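Local coordinates for protein ribosomal RNA small subunit methyltransferase D (Escherichia coli, PDB 2FPO) that methylates N2 of guanine 966 of 16S rRNA in the assembled 30S particle, using S-adenosyl-L-methionine as methyl donor, at residues Asp39-Thr44 with Tyr157-Val162; Ala50-Asp55 with His123-Val128; Cys61-Gly66 with Gln91-Asn96; Ser110-Phe115 with Glu138-Leu143. One frame throughout, in Å; residues are numbered along the deposited sequence. Where two conformers were deposited one is given.

Contact 1: Asp39-Thr44 with Tyr157-Val162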
loop_
_atom_site.group_PDB
_atom_site.type_symbol
_atom_site.label_atom_id
_atom_site.label_comp_id
_atom_site.label_asym_id
_atom_site.label_seq_id
_atom_site.Cartn_x
_atom_site.Cartn_y
_atom_site.Cartn_z
ATOM N N ASP A 39 -5.541 7.510 -11.593
ATOM C CA ASP A 39 -5.744 6.314 -12.369
ATOM C C ASP A 39 -4.423 5.835 -12.963
ATOM O O ASP A 39 -4.123 4.654 -12.905
ATOM C CB ASP A 39 -6.766 6.571 -13.477
ATOM C CG ASP A 39 -8.186 6.748 -12.957
ATOM O OD1 ASP A 39 -8.408 6.827 -11.718
ATOM O OD2 ASP A 39 -9.101 6.817 -13.814
ATOM N N ARG A 40 -3.637 6.751 -13.518
ATOM C CA ARG A 40 -2.414 6.380 -14.220
ATOM C C ARG A 40 -1.362 5.773 -13.308
ATOM O O ARG A 40 -0.694 4.805 -13.678
ATOM C CB ARG A 40 -1.849 7.556 -15.008
ATOM C CG ARG A 40 -2.377 7.589 -16.413
ATOM C CD ARG A 40 -1.598 8.557 -17.287
ATOM N NE ARG A 40 -2.289 8.812 -18.544
ATOM C CZ ARG A 40 -3.462 9.430 -18.637
ATOM N NH1 ARG A 40 -4.012 9.628 -19.825
ATOM N NH2 ARG A 40 -4.086 9.853 -17.540
ATOM N N VAL A 41 -1.247 6.334 -12.103
ATOM C CA VAL A 41 -0.442 5.751 -11.025
ATOM C C VAL A 41 -0.869 4.313 -10.738
ATOM O O VAL A 41 -0.063 3.384 -10.841
ATOM C CB VAL A 41 -0.558 6.618 -9.740
ATOM C CG1 VAL A 41 0.025 5.897 -8.508
ATOM C CG2 VAL A 41 0.095 7.996 -9.977
ATOM N N ARG A 42 -2.133 4.124 -10.386
ATOM C CA ARG A 42 -2.637 2.798 -10.040
ATOM C C ARG A 42 -2.478 1.831 -11.203
ATOM O O ARG A 42 -2.111 0.669 -11.019
ATOM C CB ARG A 42 -4.099 2.860 -9.566
ATOM C CG ARG A 42 -4.238 3.087 -8.079
ATOM C CD ARG A 42 -5.701 3.044 -7.643
ATOM N NE ARG A 42 -6.432 4.208 -8.130
ATOM C CZ ARG A 42 -7.748 4.273 -8.260
ATOM N NH1 ARG A 42 -8.506 3.229 -7.945
ATOM N NH2 ARG A 42 -8.308 5.380 -8.720
ATOM N N GLU A 43 -2.744 2.332 -12.410
ATOM C CA GLU A 43 -2.592 1.555 -13.618
ATOM C C GLU A 43 -1.174 1.027 -13.764
ATOM O O GLU A 43 -0.974 -0.171 -13.959
ATOM C CB GLU A 43 -2.992 2.420 -14.810
ATOM C CG GLU A 43 -3.184 1.686 -16.086
ATOM C CD GLU A 43 -3.645 2.634 -17.203
ATOM O OE1 GLU A 43 -4.607 2.288 -17.918
ATOM O OE2 GLU A 43 -3.050 3.726 -17.341
ATOM N N THR A 44 -0.195 1.910 -13.633
ATOM C CA THR A 44 1.216 1.532 -13.702
ATOM C C THR A 44 1.593 0.503 -12.608
ATOM O O THR A 44 2.207 -0.528 -12.910
ATOM C CB THR A 44 2.128 2.794 -13.594
ATOM O OG1 THR A 44 1.815 3.696 -14.654
ATOM C CG2 THR A 44 3.608 2.442 -13.669
ATOM N N TYR A 157 6.034 -1.027 -2.453
ATOM C CA TYR A 157 5.803 0.131 -3.305
ATOM C C TYR A 157 6.087 1.354 -2.458
ATOM O O TYR A 157 5.596 1.454 -1.329
ATOM C CB TYR A 157 4.356 0.129 -3.840
ATOM C CG TYR A 157 3.880 1.436 -4.470
ATOM C CD1 TYR A 157 4.322 1.835 -5.737
ATOM C CD2 TYR A 157 2.981 2.261 -3.796
ATOM C CE1 TYR A 157 3.877 3.040 -6.316
ATOM C CE2 TYR A 157 2.537 3.452 -4.359
ATOM C CZ TYR A 157 2.982 3.843 -5.604
ATOM O OH TYR A 157 2.510 5.023 -6.139
ATOM N N VAL A 158 6.903 2.252 -2.999
ATOM C CA VAL A 158 7.315 3.462 -2.311
ATOM C C VAL A 158 7.091 4.629 -3.259
ATOM O O VAL A 158 7.525 4.615 -4.408
ATOM C CB VAL A 158 8.831 3.415 -1.842
ATOM C CG1 VAL A 158 9.239 4.738 -1.212
ATOM C CG2 VAL A 158 9.052 2.292 -0.866
ATOM N N GLU A 159 6.334 5.608 -2.780
ATOM C CA GLU A 159 6.085 6.826 -3.504
ATOM C C GLU A 159 6.808 7.998 -2.791
ATOM O O GLU A 159 6.733 8.144 -1.555
ATOM C CB GLU A 159 4.577 7.055 -3.567
ATOM C CG GLU A 159 4.170 8.261 -4.316
ATOM C CD GLU A 159 2.657 8.348 -4.527
ATOM O OE1 GLU A 159 2.021 7.311 -4.848
ATOM O OE2 GLU A 159 2.135 9.479 -4.387
ATOM N N SER A 160 7.509 8.818 -3.578
ATOM C CA SER A 160 8.323 9.893 -3.029
ATOM C C SER A 160 8.630 10.983 -4.053
ATOM O O SER A 160 8.829 10.692 -5.216
ATOM C CB SER A 160 9.630 9.313 -2.481
ATOM O OG SER A 160 10.310 10.270 -1.693
ATOM N N GLU A 161 8.689 12.235 -3.596
ATOM C CA GLU A 161 9.063 13.353 -4.460
ATOM C C GLU A 161 10.495 13.175 -4.948
ATOM O O GLU A 161 11.389 12.859 -4.155
ATOM C CB GLU A 161 8.927 14.687 -3.717
ATOM C CG GLU A 161 7.495 15.141 -3.498
ATOM C CD GLU A 161 6.679 14.181 -2.631
ATOM O OE1 GLU A 161 7.155 13.794 -1.531
ATOM O OE2 GLU A 161 5.558 13.822 -3.061
ATOM N N VAL A 162 10.695 13.360 -6.248
ATOM C CA VAL A 162 12.024 13.262 -6.890
ATOM C C VAL A 162 13.105 14.013 -6.106
ATOM O O VAL A 162 14.176 13.465 -5.815
ATOM C CB VAL A 162 11.991 13.796 -8.335
ATOM C CG1 VAL A 162 13.400 14.032 -8.864
ATOM C CG2 VAL A 162 11.253 12.826 -9.218
#
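With CG1 of V41 anti to the backbone N (chi1 168°) and the ring of Y157 likewise swung anti to its own N (chi1 166°), a methyl group and a phenol oxygen are brought together between helix 39-53 and strand 154-161. This is helix-on-sheet packing in the Rossmann-like fold of the S-adenosylmethionine-dependent methyltransferases. The contact is slight: V41 CG1 lies 3.5 Å from Y157 OH, the two side chains crossing at about a right angle, and the backbones stay well apart, with 10.0 Å between CA of V41 and CA of E159. Tyrosine suits the place because its length spans this gap while its hydroxyl finds a polar partner two residues along the same strand. Valine suits the helix, offering a compact apolar branch that needs no polar partner. Y186 of the adjacent strand 184-191 touches both V41 and Y157, and L68 of helix 67-74 also packs on Y157. On the far side of the helix R42 pairs with D39 and E71. The hydroxyl is directed by its bond to the E159 carboxylate, Y157 OH donating to E159 OE1 over 2.7 Å on the anti side, 19° out of the carboxylate plane.

Contact 2: Ala50-Asp55 with His123-Val128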
loop_
_atom_site.group_PDB
_atom_site.type_symbol
_atom_site.label_atom_id
_atom_site.label_comp_id
_atom_site.label_asym_id
_atom_site.label_seq_id
_atom_site.Cartn_x
_atom_site.Cartn_y
_atom_site.Cartn_z
ATOM N N ALA A 50 0.790 -7.327 -11.636
ATOM C CA ALA A 50 -0.211 -8.229 -12.246
ATOM C C ALA A 50 0.123 -9.727 -12.047
ATOM O O ALA A 50 -0.747 -10.502 -11.669
ATOM C CB ALA A 50 -0.407 -7.893 -13.725
ATOM N N PRO A 51 1.386 -10.133 -12.263
ATOM C CA PRO A 51 1.670 -11.557 -12.083
ATOM C C PRO A 51 1.843 -12.073 -10.646
ATOM O O PRO A 51 2.129 -13.256 -10.482
ATOM C CB PRO A 51 2.956 -11.751 -12.897
ATOM C CG PRO A 51 3.655 -10.447 -12.797
ATOM C CD PRO A 51 2.578 -9.389 -12.729
ATOM N N VAL A 52 1.686 -11.214 -9.627
ATOM C CA VAL A 52 1.842 -11.626 -8.225
ATOM C C VAL A 52 0.646 -11.256 -7.330
ATOM O O VAL A 52 0.594 -11.647 -6.166
ATOM C CB VAL A 52 3.152 -11.098 -7.592
ATOM C CG1 VAL A 52 4.381 -11.711 -8.309
ATOM C CG2 VAL A 52 3.218 -9.587 -7.644
ATOM N N ILE A 53 -0.291 -10.490 -7.887
ATOM C CA ILE A 53 -1.385 -9.899 -7.119
ATOM C C ILE A 53 -2.428 -10.965 -6.702
ATOM O O ILE A 53 -2.962 -10.896 -5.612
ATOM C CB ILE A 53 -2.056 -8.689 -7.894
ATOM C CG1 ILE A 53 -3.093 -7.966 -7.019
ATOM C CG2 ILE A 53 -2.687 -9.153 -9.205
ATOM C CD1 ILE A 53 -2.475 -7.266 -5.800
ATOM N N VAL A 54 -2.678 -11.969 -7.561
ATOM C CA VAL A 54 -3.666 -13.013 -7.232
ATOM C C VAL A 54 -3.152 -13.803 -6.039
ATOM O O VAL A 54 -2.017 -14.292 -6.043
ATOM C CB VAL A 54 -4.035 -13.922 -8.441
ATOM C CG1 VAL A 54 -5.064 -15.075 -8.045
ATOM C CG2 VAL A 54 -4.599 -13.071 -9.585
ATOM N N ASP A 55 -3.989 -13.853 -5.002
ATOM C CA ASP A 55 -3.716 -14.544 -3.749
ATOM C C ASP A 55 -2.605 -13.941 -2.923
ATOM O O ASP A 55 -2.124 -14.599 -2.019
ATOM C CB ASP A 55 -3.449 -16.063 -3.927
ATOM C CG ASP A 55 -4.682 -16.848 -4.371
ATOM O OD1 ASP A 55 -5.813 -16.359 -4.225
ATOM O OD2 ASP A 55 -4.509 -17.990 -4.847
ATOM N N HIS A 123 4.001 -10.236 4.606
ATOM C CA HIS A 123 3.174 -9.878 3.453
ATOM C C HIS A 123 3.989 -9.937 2.165
ATOM O O HIS A 123 5.183 -9.593 2.145
ATOM C CB HIS A 123 2.579 -8.472 3.619
ATOM C CG HIS A 123 1.604 -8.352 4.746
ATOM N ND1 HIS A 123 1.995 -8.227 6.065
ATOM C CD2 HIS A 123 0.246 -8.385 4.754
ATOM C CE1 HIS A 123 0.915 -8.151 6.831
ATOM N NE2 HIS A 123 -0.157 -8.267 6.063
ATOM N N ASN A 124 3.312 -10.342 1.094
ATOM C CA ASN A 124 3.854 -10.401 -0.250
ATOM C C ASN A 124 3.984 -9.014 -0.912
ATOM O O ASN A 124 4.912 -8.783 -1.721
ATOM C CB ASN A 124 2.928 -11.276 -1.114
ATOM C CG ASN A 124 2.702 -12.645 -0.515
ATOM O OD1 ASN A 124 3.613 -13.491 -0.488
ATOM N ND2 ASN A 124 1.490 -12.878 -0.013
ATOM N N ILE A 125 3.050 -8.119 -0.585
ATOM C CA ILE A 125 2.979 -6.776 -1.184
ATOM C C ILE A 125 2.693 -5.721 -0.126
ATOM O O ILE A 125 1.695 -5.805 0.602
ATOM C CB ILE A 125 1.873 -6.712 -2.311
ATOM C CG1 ILE A 125 2.157 -7.739 -3.431
ATOM C CG2 ILE A 125 1.650 -5.273 -2.843
ATOM C CD1 ILE A 125 1.133 -7.746 -4.580
ATOM N N VAL A 126 3.535 -4.707 -0.062
ATOM C CA VAL A 126 3.333 -3.595 0.897
ATOM C C VAL A 126 3.345 -2.261 0.178
ATOM O O VAL A 126 4.200 -2.017 -0.698
ATOM C CB VAL A 126 4.387 -3.605 2.059
ATOM C CG1 VAL A 126 4.141 -2.482 3.097
ATOM C CG2 VAL A 126 4.420 -4.958 2.752
ATOM N N PHE A 127 2.382 -1.414 0.541
ATOM C CA PHE A 127 2.254 -0.070 -0.009
ATOM C C PHE A 127 2.709 0.960 1.027
ATOM O O PHE A 127 2.180 1.002 2.144
ATOM C CB PHE A 127 0.814 0.242 -0.415
ATOM C CG PHE A 127 0.207 -0.785 -1.355
ATOM C CD1 PHE A 127 0.613 -0.863 -2.698
ATOM C CD2 PHE A 127 -0.796 -1.634 -0.911
ATOM C CE1 PHE A 127 0.043 -1.842 -3.567
ATOM C CE2 PHE A 127 -1.380 -2.603 -1.778
ATOM C CZ PHE A 127 -0.952 -2.704 -3.103
ATOM N N VAL A 128 3.665 1.793 0.613
ATOM C CA VAL A 128 4.264 2.851 1.453
ATOM C C VAL A 128 4.170 4.197 0.733
ATOM O O VAL A 128 5.089 4.649 0.037
ATOM C CB VAL A 128 5.737 2.532 1.858
ATOM C CG1 VAL A 128 6.258 3.564 2.895
ATOM C CG2 VAL A 128 5.871 1.107 2.362
#
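The end of helix 39-53, irregular around P51 and V52, comes alongside strand 123-128 near I125, just past a bend in the chain at N124, with CA of I53 8.0 Å from CA of I125. That spacing is bridged by branched aliphatic side chains. I125 reaches out with its CD1, its chain extended (chi2 -180°), and this one methyl meets both partners. I53 CD1 approaches it to 3.8 Å, the two isoleucines crossing at about a right angle, and V52 CG2 lies 4.1 Å from the same I125 CD1. Strand 123-128 is an inner strand of the parallel part of the Rossmann-like sheet, between 57-60 and 154-161, and helix 39-53 lies against one face of it. Isoleucine fits a buried strand position here, since its branched CB suits an extended backbone and its longer arm can span the gap to a helix. The two partners differ in setting: I53 is buried, and F46 of its own helix and R75 also pack on it, whereas V52 is exposed, so the apolar cluster thins out toward solvent. Deeper along the interface, L49 of the helix touches both I125 and F127, and L45 continues the row onto the F127 ring.

Contact 3: Cys61-Gly66 with Gln91-Asn96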
loop_
_atom_site.group_PDB
_atom_site.type_symbol
_atom_site.label_atom_id
_atom_site.label_comp_id
_atom_site.label_asym_id
_atom_site.label_seq_id
_atom_site.Cartn_x
_atom_site.Cartn_y
_atom_site.Cartn_z
ATOM N N CYS A 61 0.233 0.657 4.503
ATOM C CA CYS A 61 0.680 1.367 5.717
ATOM C C CYS A 61 -0.003 2.696 6.001
ATOM O O CYS A 61 0.006 3.133 7.165
ATOM C CB CYS A 61 2.197 1.565 5.718
ATOM S SG CYS A 61 3.100 -0.015 5.712
ATOM N N PHE A 62 -0.520 3.353 4.956
ATOM C CA PHE A 62 -1.184 4.672 5.061
ATOM C C PHE A 62 -2.280 4.580 4.034
ATOM O O PHE A 62 -2.155 5.125 2.909
ATOM C CB PHE A 62 -0.235 5.867 4.713
ATOM C CG PHE A 62 1.067 5.840 5.465
ATOM C CD1 PHE A 62 1.183 6.468 6.701
ATOM C CD2 PHE A 62 2.165 5.147 4.945
ATOM C CE1 PHE A 62 2.411 6.379 7.440
ATOM C CE2 PHE A 62 3.386 5.053 5.646
ATOM C CZ PHE A 62 3.518 5.689 6.890
ATOM N N ALA A 63 -3.336 3.859 4.390
ATOM C CA ALA A 63 -4.339 3.452 3.386
ATOM C C ALA A 63 -5.182 4.605 2.844
ATOM O O ALA A 63 -5.624 4.547 1.697
ATOM C CB ALA A 63 -5.218 2.311 3.916
ATOM N N GLY A 64 -5.386 5.644 3.649
ATOM C CA GLY A 64 -6.134 6.856 3.215
ATOM C C GLY A 64 -7.500 6.531 2.611
ATOM O O GLY A 64 -8.380 5.929 3.268
ATOM N N SER A 65 -7.662 6.879 1.344
ATOM C CA SER A 65 -8.897 6.582 0.584
ATOM C C SER A 65 -9.117 5.065 0.340
ATOM O O SER A 65 -10.221 4.628 0.016
ATOM C CB SER A 65 -8.866 7.354 -0.743
ATOM O OG SER A 65 -7.671 7.025 -1.435
ATOM N N GLY A 66 -8.070 4.270 0.535
ATOM C CA GLY A 66 -8.109 2.862 0.244
ATOM C C GLY A 66 -7.900 2.573 -1.238
ATOM O O GLY A 66 -8.006 1.416 -1.654
ATOM N N GLN A 91 -13.000 4.844 9.247
ATOM C CA GLN A 91 -14.445 4.500 9.287
ATOM C C GLN A 91 -15.103 4.371 7.894
ATOM O O GLN A 91 -15.902 3.450 7.659
ATOM C CB GLN A 91 -15.234 5.509 10.154
ATOM C CG GLN A 91 -14.969 5.412 11.680
ATOM C CD GLN A 91 -15.727 6.474 12.517
ATOM O OE1 GLN A 91 -16.307 7.440 11.982
ATOM N NE2 GLN A 91 -15.707 6.302 13.850
ATOM N N GLN A 92 -14.774 5.289 6.977
ATOM C CA GLN A 92 -15.345 5.273 5.620
ATOM C C GLN A 92 -14.795 4.097 4.832
ATOM O O GLN A 92 -15.518 3.428 4.088
ATOM C CB GLN A 92 -15.056 6.578 4.877
ATOM C CG GLN A 92 -15.691 6.656 3.445
ATOM C CD GLN A 92 -17.200 6.573 3.453
ATOM O OE1 GLN A 92 -17.863 7.383 4.095
ATOM N NE2 GLN A 92 -17.759 5.579 2.746
ATOM N N LEU A 93 -13.510 3.829 5.027
ATOM C CA LEU A 93 -12.896 2.662 4.467
ATOM C C LEU A 93 -13.670 1.378 4.837
ATOM O O LEU A 93 -13.964 0.563 3.972
ATOM C CB LEU A 93 -11.447 2.580 4.949
ATOM C CG LEU A 93 -10.504 1.654 4.198
ATOM C CD1 LEU A 93 -10.793 1.596 2.659
ATOM C CD2 LEU A 93 -9.099 2.122 4.485
ATOM N N ILE A 94 -13.977 1.212 6.123
ATOM C CA ILE A 94 -14.742 0.073 6.632
ATOM C C ILE A 94 -16.115 -0.025 5.943
ATOM O O ILE A 94 -16.572 -1.115 5.589
ATOM C CB ILE A 94 -14.897 0.188 8.174
ATOM C CG1 ILE A 94 -13.549 -0.086 8.876
ATOM C CG2 ILE A 94 -16.060 -0.715 8.718
ATOM C CD1 ILE A 94 -13.552 0.279 10.354
ATOM N N LYS A 95 -16.789 1.109 5.823
ATOM C CA LYS A 95 -18.055 1.188 5.098
ATOM C C LYS A 95 -17.910 0.754 3.645
ATOM O O LYS A 95 -18.741 -0.013 3.150
ATOM C CB LYS A 95 -18.625 2.597 5.167
ATOM C CG LYS A 95 -19.161 2.991 6.550
ATOM C CD LYS A 95 -19.682 4.399 6.483
ATOM C CE LYS A 95 -19.806 5.027 7.856
ATOM N NZ LYS A 95 -20.142 6.463 7.693
ATOM N N ASN A 96 -16.847 1.221 2.963
ATOM C CA ASN A 96 -16.657 0.845 1.562
ATOM C C ASN A 96 -16.367 -0.619 1.404
ATOM O O ASN A 96 -16.838 -1.221 0.458
ATOM C CB ASN A 96 -15.602 1.705 0.859
ATOM C CG ASN A 96 -16.034 3.139 0.733
ATOM O OD1 ASN A 96 -17.226 3.432 0.744
ATOM N ND2 ASN A 96 -15.077 4.047 0.614
HETATM O O HOH W 1 -12.592 4.508 1.600
#
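A glycine-rich loop, 61-66, passes close to helix 87-99, and CA of G66 comes within 6.4 Å of CA of L93. From A63 to G66 the loop folds into a type II' turn closed by the bond from G66 N to A63 O, 2.7 Å, and G64, at phi 52° and psi -118°, takes a backbone conformation easiest for a residue without a side chain. In L93, CG stands anti to the backbone N (chi1 -164°), which sends the forked end across to the turn. One prong, CD2, packs on the methyl of A63, 3.9 Å from A63 CB, while the other, CD1, rests 3.8 Å from G66 CA. Having no side chain, G66 lets that second methyl lie directly on its CA, just as the small A63 leaves space for the first. Beside this apolar patch a water donates to S65 O at 2.9 Å and accepts a weak bond from N96 ND2. The N96 amide is steadied further: its ND2 also donates to P27 O, and Q92 NE2 gives a bond to N96 OD1, 3.0 Å long, from above the carbonyl plane. G66 is the N-cap of helix 67-74. A glycine-bearing turn between the first strand, 57-60, and the following helix, here reading FAGSG, is the hallmark of Rossmann-like methyltransferases, in which it probably lines the S-adenosylmethionine pocket.

Contact 4: Ser110-Phe115 with Glu138-Leu143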
loop_
_atom_site.group_PDB
_atom_site.type_symbol
_atom_site.label_atom_id
_atom_site.label_comp_id
_atom_site.label_asym_id
_atom_site.label_seq_id
_atom_site.Cartn_x
_atom_site.Cartn_y
_atom_site.Cartn_z
ATOM N N SER A 110 -4.721 3.293 13.167
ATOM C CA SER A 110 -3.465 3.485 13.907
ATOM C C SER A 110 -2.531 4.278 13.022
ATOM O O SER A 110 -2.605 4.189 11.779
ATOM C CB SER A 110 -2.802 2.121 14.240
ATOM O OG SER A 110 -1.498 2.313 14.833
ATOM N N ASN A 111 -1.645 5.026 13.631
ATOM C CA ASN A 111 -0.486 5.501 12.886
ATOM C C ASN A 111 0.464 4.323 12.584
ATOM O O ASN A 111 0.494 3.322 13.331
ATOM C CB ASN A 111 0.217 6.648 13.647
ATOM C CG ASN A 111 0.916 6.177 14.915
ATOM O OD1 ASN A 111 2.097 5.879 14.891
ATOM N ND2 ASN A 111 0.167 6.035 16.001
ATOM N N ALA A 112 1.244 4.438 11.509
ATOM C CA ALA A 112 2.106 3.341 11.061
ATOM C C ALA A 112 3.279 3.030 11.985
ATOM O O ALA A 112 3.656 1.883 12.115
ATOM C CB ALA A 112 2.605 3.584 9.641
HETATM N N MSE A 113 3.825 4.053 12.645
HETATM C CA MSE A 113 4.987 3.882 13.520
HETATM C C MSE A 113 4.685 3.021 14.740
HETATM O O MSE A 113 5.482 2.131 15.056
HETATM C CB MSE A 113 5.522 5.237 13.982
HETATM C CG MSE A 113 5.738 6.167 12.816
HETATM SE SE MSE A 113 7.409 5.773 11.935
HETATM C CE MSE A 113 8.410 6.979 12.970
ATOM N N SER A 114 3.547 3.277 15.404
ATOM C CA SER A 114 3.074 2.448 16.502
ATOM C C SER A 114 2.673 1.064 16.017
ATOM O O SER A 114 2.974 0.049 16.667
ATOM C CB SER A 114 1.833 3.073 17.165
ATOM O OG SER A 114 2.215 4.250 17.838
ATOM N N PHE A 115 1.959 1.030 14.902
ATOM C CA PHE A 115 1.478 -0.236 14.376
ATOM C C PHE A 115 2.580 -1.240 13.994
ATOM O O PHE A 115 2.479 -2.428 14.315
ATOM C CB PHE A 115 0.508 -0.072 13.202
ATOM C CG PHE A 115 0.034 -1.407 12.681
ATOM C CD1 PHE A 115 -0.908 -2.137 13.389
ATOM C CD2 PHE A 115 0.613 -1.973 11.549
ATOM C CE1 PHE A 115 -1.299 -3.399 12.936
ATOM C CE2 PHE A 115 0.229 -3.245 11.110
ATOM C CZ PHE A 115 -0.729 -3.936 11.811
ATOM N N GLU A 138 11.564 6.557 5.602
ATOM C CA GLU A 138 12.641 5.649 5.951
ATOM C C GLU A 138 12.382 4.839 7.208
ATOM O O GLU A 138 12.836 3.696 7.283
ATOM C CB GLU A 138 13.977 6.374 6.074
ATOM C CG GLU A 138 14.817 6.272 4.811
ATOM C CD GLU A 138 14.743 7.509 3.961
ATOM O OE1 GLU A 138 13.599 7.918 3.629
ATOM O OE2 GLU A 138 15.821 8.069 3.633
ATOM N N GLU A 139 11.678 5.452 8.172
ATOM C CA GLU A 139 11.290 4.831 9.437
ATOM C C GLU A 139 10.384 3.631 9.203
ATOM O O GLU A 139 10.542 2.584 9.833
ATOM C CB GLU A 139 10.524 5.835 10.309
ATOM C CG GLU A 139 11.404 6.898 10.990
ATOM C CD GLU A 139 11.792 8.075 10.070
ATOM O OE1 GLU A 139 11.363 8.126 8.892
ATOM O OE2 GLU A 139 12.548 8.961 10.541
ATOM N N THR A 140 9.431 3.809 8.297
ATOM C CA THR A 140 8.455 2.766 7.946
ATOM C C THR A 140 9.177 1.612 7.278
ATOM O O THR A 140 8.988 0.457 7.629
ATOM C CB THR A 140 7.326 3.334 7.012
ATOM O OG1 THR A 140 6.599 4.342 7.723
ATOM C CG2 THR A 140 6.335 2.231 6.610
ATOM N N ILE A 141 10.009 1.946 6.302
ATOM C CA ILE A 141 10.861 0.981 5.612
ATOM C C ILE A 141 11.703 0.114 6.578
ATOM O O ILE A 141 11.783 -1.103 6.418
ATOM C CB ILE A 141 11.761 1.715 4.605
ATOM C CG1 ILE A 141 10.932 2.057 3.350
ATOM C CG2 ILE A 141 13.087 0.908 4.297
ATOM C CD1 ILE A 141 11.584 3.129 2.437
ATOM N N ASN A 142 12.286 0.735 7.599
ATOM C CA ASN A 142 13.111 -0.040 8.549
ATOM C C ASN A 142 12.285 -0.908 9.466
ATOM O O ASN A 142 12.695 -2.012 9.799
ATOM C CB ASN A 142 14.005 0.866 9.376
ATOM C CG ASN A 142 15.160 1.430 8.577
ATOM O OD1 ASN A 142 15.599 2.549 8.828
ATOM N ND2 ASN A 142 15.677 0.652 7.639
ATOM N N LEU A 143 11.120 -0.406 9.884
ATOM C CA LEU A 143 10.213 -1.197 10.719
ATOM C C LEU A 143 9.683 -2.402 9.967
ATOM O O LEU A 143 9.628 -3.487 10.531
ATOM C CB LEU A 143 9.056 -0.347 11.249
ATOM C CG LEU A 143 9.487 0.691 12.306
ATOM C CD1 LEU A 143 8.490 1.828 12.323
ATOM C CD2 LEU A 143 9.663 0.102 13.696
#
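M113, a selenomethionine in the crystal, lays its end over the side of helix 137-146 and makes most of this contact. Its SE lies 3.5 Å from E139 CB, and the terminal CE sits 3.6 Å from E139 CG, so the selenoether end rests on the aliphatic root of the glutamate rather than on its carboxylate. Two bends, at chi2 -80° and chi3 -91°, curl the chain round to this place, from a CB that does not itself point at the other helix. One turn further on, L143 CD1 touches the same selenium at 4.1 Å, the two side chains crossing at about a right angle, and it is equally far from the backbone M113 O. Methionine, flexible and unbranched, suits a partly exposed seam between helices, where it can follow an uneven surface. Closer to the sheet the residues are smaller: A112 and T140 lie near each other, and CA of M113 comes to 6.7 Å from CA of T140. Threonine can be buried here because T140 OG1 bonds back to O of L136, just ahead of its helix. Behind M113 the start of its helix is capped. N111 is the N-cap, its OD1 accepting from S114 N over 3.0 Å at a nearly straight 168°, though from above the carbonyl plane, while its backbone O receives both S110 OG and F115 N. Farther inward, F62 touches A112 and T140, and L116 of helix 112-116 packs on T140 and L143, so the short helix packs on helix 137-146, which itself lies against strand 123-128.

Overall arrangement
Contacts 1 and 2 share helix 39-53, meeting neighbouring strands 154-161 and 123-128 that are bonded to each other through Y157 and V126. Contact 4 joins two helices instead, and touches contact 2 where T140 packs on V128. Contact 3 reaches contact 2 through the bond of C61 N to F127 O, and contact 4 through C61 as well as F62. Contact 3 is the buried one; the others are partly buried, contact 2 running out to exposed V52. Chemistry follows place: mainly aliphatic in contact 2, a methyl against a phenol in contact 1, glycine-dependent with a water-mediated link, weak at N96, in contact 3, and a selenomethionine over a glutamate stem in contact 4.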